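Local structure of integral membrane indolylacetylinositol arabinosyltransferase EmbC (Mycolicibacterium smegmatis, 7BVE) at residues M266-D280 with L372-P384. The protein probably transfers arabinose units to growing arabinan chains of the mycobacterial cell wall, as a membrane-embedded glycosyltransferase of the GT-C class. Sequence-based numbering, arbitrary orientation.
With 95E (Ethambutol), chain G; PO4 (phosphate ion), chain F.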
loop_
_atom_site.group_PDB
_atom_site.type_symbol
_atom_site.label_atom_id
_atom_site.label_comp_id
_atom_site.label_asym_id
_atom_site.label_seq_id
_atom_site.Cartn_x
_atom_site.Cartn_y
_atom_site.Cartn_z
ATOM N N MET A 266 -1.626 1.620 36.575
ATOM C CA MET A 266 -1.250 1.242 35.213
ATOM C C MET A 266 -0.459 2.351 34.532
ATOM O O MET A 266 0.512 2.075 33.821
ATOM C CB MET A 266 -2.484 0.899 34.378
ATOM C CG MET A 266 -3.350 -0.217 34.923
ATOM S SD MET A 266 -2.626 -1.846 35.056
ATOM C CE MET A 266 -2.761 -2.363 33.363
ATOM N N LEU A 267 -0.828 3.614 34.782
ATOM C CA LEU A 267 -0.098 4.732 34.182
ATOM C C LEU A 267 1.313 4.870 34.741
ATOM O O LEU A 267 2.257 5.108 33.982
ATOM C CB LEU A 267 -0.862 6.037 34.374
ATOM C CG LEU A 267 -2.115 6.295 33.547
ATOM C CD1 LEU A 267 -2.804 7.520 34.048
ATOM C CD2 LEU A 267 -1.725 6.491 32.125
ATOM N N VAL A 268 1.486 4.720 36.056
ATOM C CA VAL A 268 2.818 4.853 36.652
ATOM C C VAL A 268 3.729 3.699 36.221
ATOM O O VAL A 268 4.906 3.897 35.869
ATOM C CB VAL A 268 2.697 4.957 38.183
ATOM C CG1 VAL A 268 4.040 4.925 38.845
ATOM C CG2 VAL A 268 2.007 6.235 38.558
ATOM N N TRP A 269 3.190 2.481 36.185
ATOM C CA TRP A 269 4.013 1.343 35.801
ATOM C C TRP A 269 4.350 1.366 34.314
ATOM O O TRP A 269 5.442 0.953 33.916
ATOM C CB TRP A 269 3.306 0.056 36.212
ATOM C CG TRP A 269 4.062 -1.218 35.995
ATOM C CD1 TRP A 269 3.703 -2.243 35.184
ATOM C CD2 TRP A 269 5.320 -1.588 36.573
ATOM N NE1 TRP A 269 4.636 -3.241 35.243
ATOM C CE2 TRP A 269 5.633 -2.867 36.101
ATOM C CE3 TRP A 269 6.200 -0.968 37.465
ATOM C CZ2 TRP A 269 6.803 -3.522 36.453
ATOM C CZ3 TRP A 269 7.348 -1.625 37.825
ATOM C CH2 TRP A 269 7.641 -2.888 37.322
ATOM N N TRP A 270 3.456 1.887 33.479
ATOM C CA TRP A 270 3.808 2.070 32.080
ATOM C C TRP A 270 4.783 3.221 31.891
ATOM O O TRP A 270 5.519 3.248 30.904
ATOM C CB TRP A 270 2.548 2.314 31.270
ATOM C CG TRP A 270 2.756 2.441 29.826
ATOM C CD1 TRP A 270 2.825 3.587 29.116
ATOM C CD2 TRP A 270 2.877 1.380 28.889
ATOM N NE1 TRP A 270 2.997 3.314 27.791
ATOM C CE2 TRP A 270 3.034 1.958 27.626
ATOM C CE3 TRP A 270 2.876 -0.009 28.997
ATOM C CZ2 TRP A 270 3.185 1.203 26.482
ATOM C CZ3 TRP A 270 3.028 -0.754 27.865
ATOM C CH2 TRP A 270 3.171 -0.150 26.620
ATOM N N HIS A 271 4.789 4.192 32.804
ATOM C CA HIS A 271 5.801 5.236 32.752
ATOM C C HIS A 271 7.187 4.670 32.999
ATOM O O HIS A 271 8.163 5.153 32.423
ATOM C CB HIS A 271 5.475 6.321 33.772
ATOM C CG HIS A 271 6.404 7.494 33.743
ATOM N ND1 HIS A 271 6.369 8.445 32.751
ATOM C CD2 HIS A 271 7.374 7.882 34.601
ATOM C CE1 HIS A 271 7.286 9.361 32.993
ATOM N NE2 HIS A 271 7.910 9.042 34.109
ATOM N N PHE A 272 7.296 3.637 33.828
ATOM C CA PHE A 272 8.621 3.033 34.005
ATOM C C PHE A 272 8.966 1.963 32.963
ATOM O O PHE A 272 9.935 2.128 32.219
ATOM C CB PHE A 272 8.768 2.492 35.422
ATOM C CG PHE A 272 8.946 3.565 36.431
ATOM C CD1 PHE A 272 10.177 4.150 36.608
ATOM C CD2 PHE A 272 7.884 4.018 37.181
ATOM C CE1 PHE A 272 10.355 5.151 37.518
ATOM C CE2 PHE A 272 8.057 5.020 38.096
ATOM C CZ PHE A 272 9.295 5.586 38.261
ATOM N N VAL A 273 8.220 0.862 32.894
ATOM C CA VAL A 273 8.497 -0.188 31.901
ATOM C C VAL A 273 7.556 0.030 30.715
ATOM O O VAL A 273 6.508 -0.594 30.571
ATOM C CB VAL A 273 8.398 -1.594 32.507
ATOM C CG1 VAL A 273 9.510 -1.833 33.461
ATOM C CG2 VAL A 273 7.208 -1.757 33.333
ATOM N N GLY A 274 7.951 0.887 29.796
ATOM C CA GLY A 274 7.011 1.295 28.774
ATOM C C GLY A 274 7.705 1.653 27.489
ATOM O O GLY A 274 8.837 2.140 27.489
ATOM N N ALA A 275 7.015 1.421 26.388
ATOM C CA ALA A 275 7.549 1.761 25.089
ATOM C C ALA A 275 7.373 3.242 24.823
ATOM O O ALA A 275 6.379 3.847 25.225
ATOM C CB ALA A 275 6.856 0.959 24.003
ATOM N N ASN A 276 8.343 3.820 24.136
ATOM C CA ASN A 276 8.342 5.225 23.780
ATOM C C ASN A 276 7.998 5.369 22.307
ATOM O O ASN A 276 8.084 4.414 21.532
ATOM C CB ASN A 276 9.707 5.835 24.073
ATOM C CG ASN A 276 10.046 5.802 25.537
ATOM O OD1 ASN A 276 9.230 6.155 26.374
ATOM N ND2 ASN A 276 11.243 5.339 25.859
ATOM N N THR A 277 7.607 6.576 21.921
ATOM C CA THR A 277 7.246 6.829 20.537
ATOM C C THR A 277 8.501 7.007 19.689
ATOM O O THR A 277 9.630 6.944 20.177
ATOM C CB THR A 277 6.334 8.046 20.440
ATOM O OG1 THR A 277 7.015 9.200 20.939
ATOM C CG2 THR A 277 5.092 7.822 21.257
ATOM N N ALA A 278 8.304 7.229 18.391
ATOM C CA ALA A 278 9.441 7.376 17.493
ATOM C C ALA A 278 10.141 8.716 17.678
ATOM O O ALA A 278 11.373 8.780 17.667
ATOM C CB ALA A 278 8.989 7.211 16.046
ATOM N N ASP A 279 9.379 9.791 17.861
ATOM C CA ASP A 279 9.929 11.141 17.864
ATOM C C ASP A 279 10.089 11.639 19.296
ATOM O O ASP A 279 9.334 12.470 19.786
ATOM C CB ASP A 279 9.037 12.059 17.053
ATOM C CG ASP A 279 8.993 11.676 15.605
ATOM O OD1 ASP A 279 10.003 11.146 15.110
ATOM O OD2 ASP A 279 7.950 11.886 14.958
ATOM N N ASP A 280 11.103 11.132 19.964
ATOM C CA ASP A 280 11.492 11.659 21.261
ATOM C C ASP A 280 12.902 12.207 21.262
ATOM O O ASP A 280 13.150 13.257 21.857
ATOM C CB ASP A 280 11.377 10.579 22.333
ATOM C CG ASP A 280 9.960 10.150 22.569
ATOM O OD1 ASP A 280 9.043 10.956 22.318
ATOM O OD2 ASP A 280 9.762 9.004 23.013
ATOM N N LEU A 372 -7.224 3.901 28.537
ATOM C CA LEU A 372 -5.901 3.286 28.605
ATOM C C LEU A 372 -5.482 2.671 27.274
ATOM O O LEU A 372 -4.302 2.724 26.914
ATOM C CB LEU A 372 -5.859 2.246 29.714
ATOM C CG LEU A 372 -5.876 2.800 31.125
ATOM C CD1 LEU A 372 -6.001 1.662 32.079
ATOM C CD2 LEU A 372 -4.607 3.549 31.388
ATOM N N ALA A 373 -6.432 2.123 26.513
ATOM C CA ALA A 373 -6.110 1.508 25.230
ATOM C C ALA A 373 -5.679 2.532 24.196
ATOM O O ALA A 373 -4.931 2.199 23.273
ATOM C CB ALA A 373 -7.308 0.715 24.715
ATOM N N PHE A 374 -6.140 3.771 24.316
ATOM C CA PHE A 374 -5.570 4.835 23.497
ATOM C C PHE A 374 -4.315 5.470 24.079
ATOM O O PHE A 374 -3.425 5.851 23.316
ATOM C CB PHE A 374 -6.602 5.926 23.243
ATOM C CG PHE A 374 -7.376 5.728 22.000
ATOM C CD1 PHE A 374 -6.838 6.184 20.802
ATOM C CD2 PHE A 374 -8.591 5.102 21.979
ATOM C CE1 PHE A 374 -7.504 6.028 19.638
ATOM C CE2 PHE A 374 -9.277 4.947 20.810
ATOM C CZ PHE A 374 -8.725 5.407 19.626
ATOM N N TRP A 375 -4.213 5.595 25.402
ATOM C CA TRP A 375 -3.094 6.315 25.993
ATOM C C TRP A 375 -1.800 5.528 25.921
ATOM O O TRP A 375 -0.746 6.109 25.658
ATOM C CB TRP A 375 -3.384 6.655 27.450
ATOM C CG TRP A 375 -2.345 7.551 28.015
ATOM C CD1 TRP A 375 -1.239 7.191 28.714
ATOM C CD2 TRP A 375 -2.322 8.971 27.935
ATOM N NE1 TRP A 375 -0.516 8.296 29.060
ATOM C CE2 TRP A 375 -1.166 9.404 28.594
ATOM C CE3 TRP A 375 -3.167 9.920 27.362
ATOM C CZ2 TRP A 375 -0.830 10.731 28.687
ATOM C CZ3 TRP A 375 -2.836 11.234 27.464
ATOM C CH2 TRP A 375 -1.685 11.631 28.131
ATOM N N LEU A 376 -1.842 4.217 26.192
ATOM C CA LEU A 376 -0.589 3.493 26.399
ATOM C C LEU A 376 0.226 3.284 25.120
ATOM O O LEU A 376 1.425 3.601 25.142
ATOM C CB LEU A 376 -0.851 2.184 27.156
ATOM C CG LEU A 376 -1.457 2.266 28.555
ATOM C CD1 LEU A 376 -1.502 0.891 29.153
ATOM C CD2 LEU A 376 -0.725 3.211 29.459
ATOM N N PRO A 377 -0.311 2.798 23.992
ATOM C CA PRO A 377 0.555 2.660 22.816
ATOM C C PRO A 377 0.871 3.946 22.073
ATOM O O PRO A 377 1.724 3.915 21.183
ATOM C CB PRO A 377 -0.241 1.723 21.913
ATOM C CG PRO A 377 -1.589 1.950 22.247
ATOM C CD PRO A 377 -1.621 2.180 23.702
ATOM N N LEU A 378 0.235 5.071 22.387
ATOM C CA LEU A 378 0.291 6.236 21.517
ATOM C C LEU A 378 0.748 7.525 22.175
ATOM O O LEU A 378 1.105 8.454 21.447
ATOM C CB LEU A 378 -1.083 6.482 20.875
ATOM C CG LEU A 378 -1.542 5.518 19.787
ATOM C CD1 LEU A 378 -2.997 5.694 19.491
ATOM C CD2 LEU A 378 -0.754 5.772 18.539
ATOM N N ASN A 379 0.762 7.629 23.504
ATOM C CA ASN A 379 1.044 8.908 24.146
ATOM C C ASN A 379 2.123 8.804 25.215
ATOM O O ASN A 379 2.068 9.525 26.204
ATOM C CB ASN A 379 -0.217 9.509 24.765
ATOM C CG ASN A 379 -1.233 9.924 23.741
ATOM O OD1 ASN A 379 -0.883 10.349 22.659
ATOM N ND2 ASN A 379 -2.499 9.848 24.093
ATOM N N ASN A 380 3.096 7.910 25.070
ATOM C CA ASN A 380 4.194 7.841 26.039
ATOM C C ASN A 380 5.451 8.506 25.476
ATOM O O ASN A 380 6.459 7.864 25.199
ATOM C CB ASN A 380 4.469 6.397 26.437
ATOM C CG ASN A 380 5.322 6.294 27.681
ATOM O OD1 ASN A 380 5.593 7.288 28.341
ATOM N ND2 ASN A 380 5.784 5.099 27.981
ATOM N N GLY A 381 5.400 9.815 25.332
ATOM C CA GLY A 381 6.523 10.513 24.759
ATOM C C GLY A 381 6.424 12.007 24.893
ATOM O O GLY A 381 5.683 12.526 25.726
ATOM N N LEU A 382 7.185 12.695 24.049
ATOM C CA LEU A 382 7.304 14.145 24.077
ATOM C C LEU A 382 6.523 14.826 22.965
ATOM O O LEU A 382 6.629 16.043 22.811
ATOM C CB LEU A 382 8.779 14.539 23.988
ATOM C CG LEU A 382 9.646 14.051 25.139
ATOM C CD1 LEU A 382 11.079 14.429 24.911
ATOM C CD2 LEU A 382 9.147 14.638 26.417
ATOM N N ARG A 383 5.726 14.076 22.209
ATOM C CA ARG A 383 4.965 14.615 21.092
ATOM C C ARG A 383 3.838 15.528 21.588
ATOM O O ARG A 383 3.524 15.541 22.778
ATOM C CB ARG A 383 4.435 13.447 20.258
ATOM C CG ARG A 383 5.525 12.830 19.416
ATOM C CD ARG A 383 5.016 11.845 18.404
ATOM N NE ARG A 383 4.114 12.474 17.432
ATOM C CZ ARG A 383 4.527 13.159 16.377
ATOM N NH1 ARG A 383 5.822 13.329 16.153
ATOM N NH2 ARG A 383 3.649 13.696 15.553
ATOM N N PRO A 384 3.233 16.341 20.716
ATOM C CA PRO A 384 2.146 17.210 21.176
ATOM C C PRO A 384 0.804 16.523 21.374
ATOM O O PRO A 384 -0.161 17.210 21.704
ATOM C CB PRO A 384 2.051 18.255 20.057
ATOM C CG PRO A 384 2.540 17.588 18.879
ATOM C CD PRO A 384 3.639 16.719 19.341
HETATM C C2 95E G . 8.944 17.854 12.985
HETATM O O12 95E G . 8.324 9.473 11.921
HETATM C C11 95E G . 8.051 10.617 12.064
HETATM C C10 95E G . 8.868 11.713 11.380
HETATM C C13 95E G . 10.191 11.169 10.852
HETATM C C14 95E G . 10.247 11.164 9.329
HETATM N N9 95E G . 9.146 12.778 12.320
HETATM C C8 95E G . 8.120 13.784 12.165
HETATM C C7 95E G . 8.732 15.170 12.295
HETATM N N6 95E G . 8.832 15.538 13.688
HETATM C C3 95E G . 8.202 16.829 13.832
HETATM O O1 95E G . 8.448 18.241 11.984
HETATM C C4 95E G . 8.248 17.230 15.295
HETATM C C5 95E G . 8.143 15.997 16.182
HETATM P P PO4 F . 4.564 15.725 12.123
HETATM O O1 PO4 F . 4.162 16.138 13.516
HETATM O O2 PO4 F . 5.045 14.298 12.140
HETATM O O3 PO4 F . 3.374 15.855 11.207
HETATM O O4 PO4 F . 5.670 16.615 11.621
#
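Trp270 and Leu376 meet where the helical segments 266-272 and 372-378 run nearly parallel, their axes 11.1 Å apart and inclined by 15°; beyond them both chains continue as adjacent loops toward the ethambutol pocket. The Trp270 side chain extends away from its own backbone N (chi1 -177°), which carries the indole across to helix 361-378. Leu376 CD2 makes a CH-pi contact over one face, 3.8 Å from the five-membered ring centroid, while Gly274 CA lies over the opposite face. One turn before Trp270, Leu267 reaches across with CD2 to Trp375 CD1 (3.5 Å), branched and aromatic side chains filling the apolar interface between helices 258-272 and 361-378.

In the loops, polar groups take over. The amide of Asn380 reaches the other loop, where ND2 gives a weak hydrogen bond to Ala275 O (3.1 Å). OD1 of Asp280 accepts the N-H of Leu382 in a nearly straight bond (166°), from above the carboxylate plane; the short aspartate side chain keeps this acceptor close to the backbone. The long Arg383 side chain, bent at chi3, brings NH1 to Asp279 OD2 in a 2.8 Å salt bridge, while NH2 hydrogen-bonds to O1 of a bound phosphate ion (3.2 Å).

Asp279 OD2 also lies 3.0 Å from N9 of ethambutol, and Trp965 packs on Asp279. OD2 is thus shared between guanidinium and drug, and the salt bridge helps fix the carboxylate on the pocket wall where ethambutol binds.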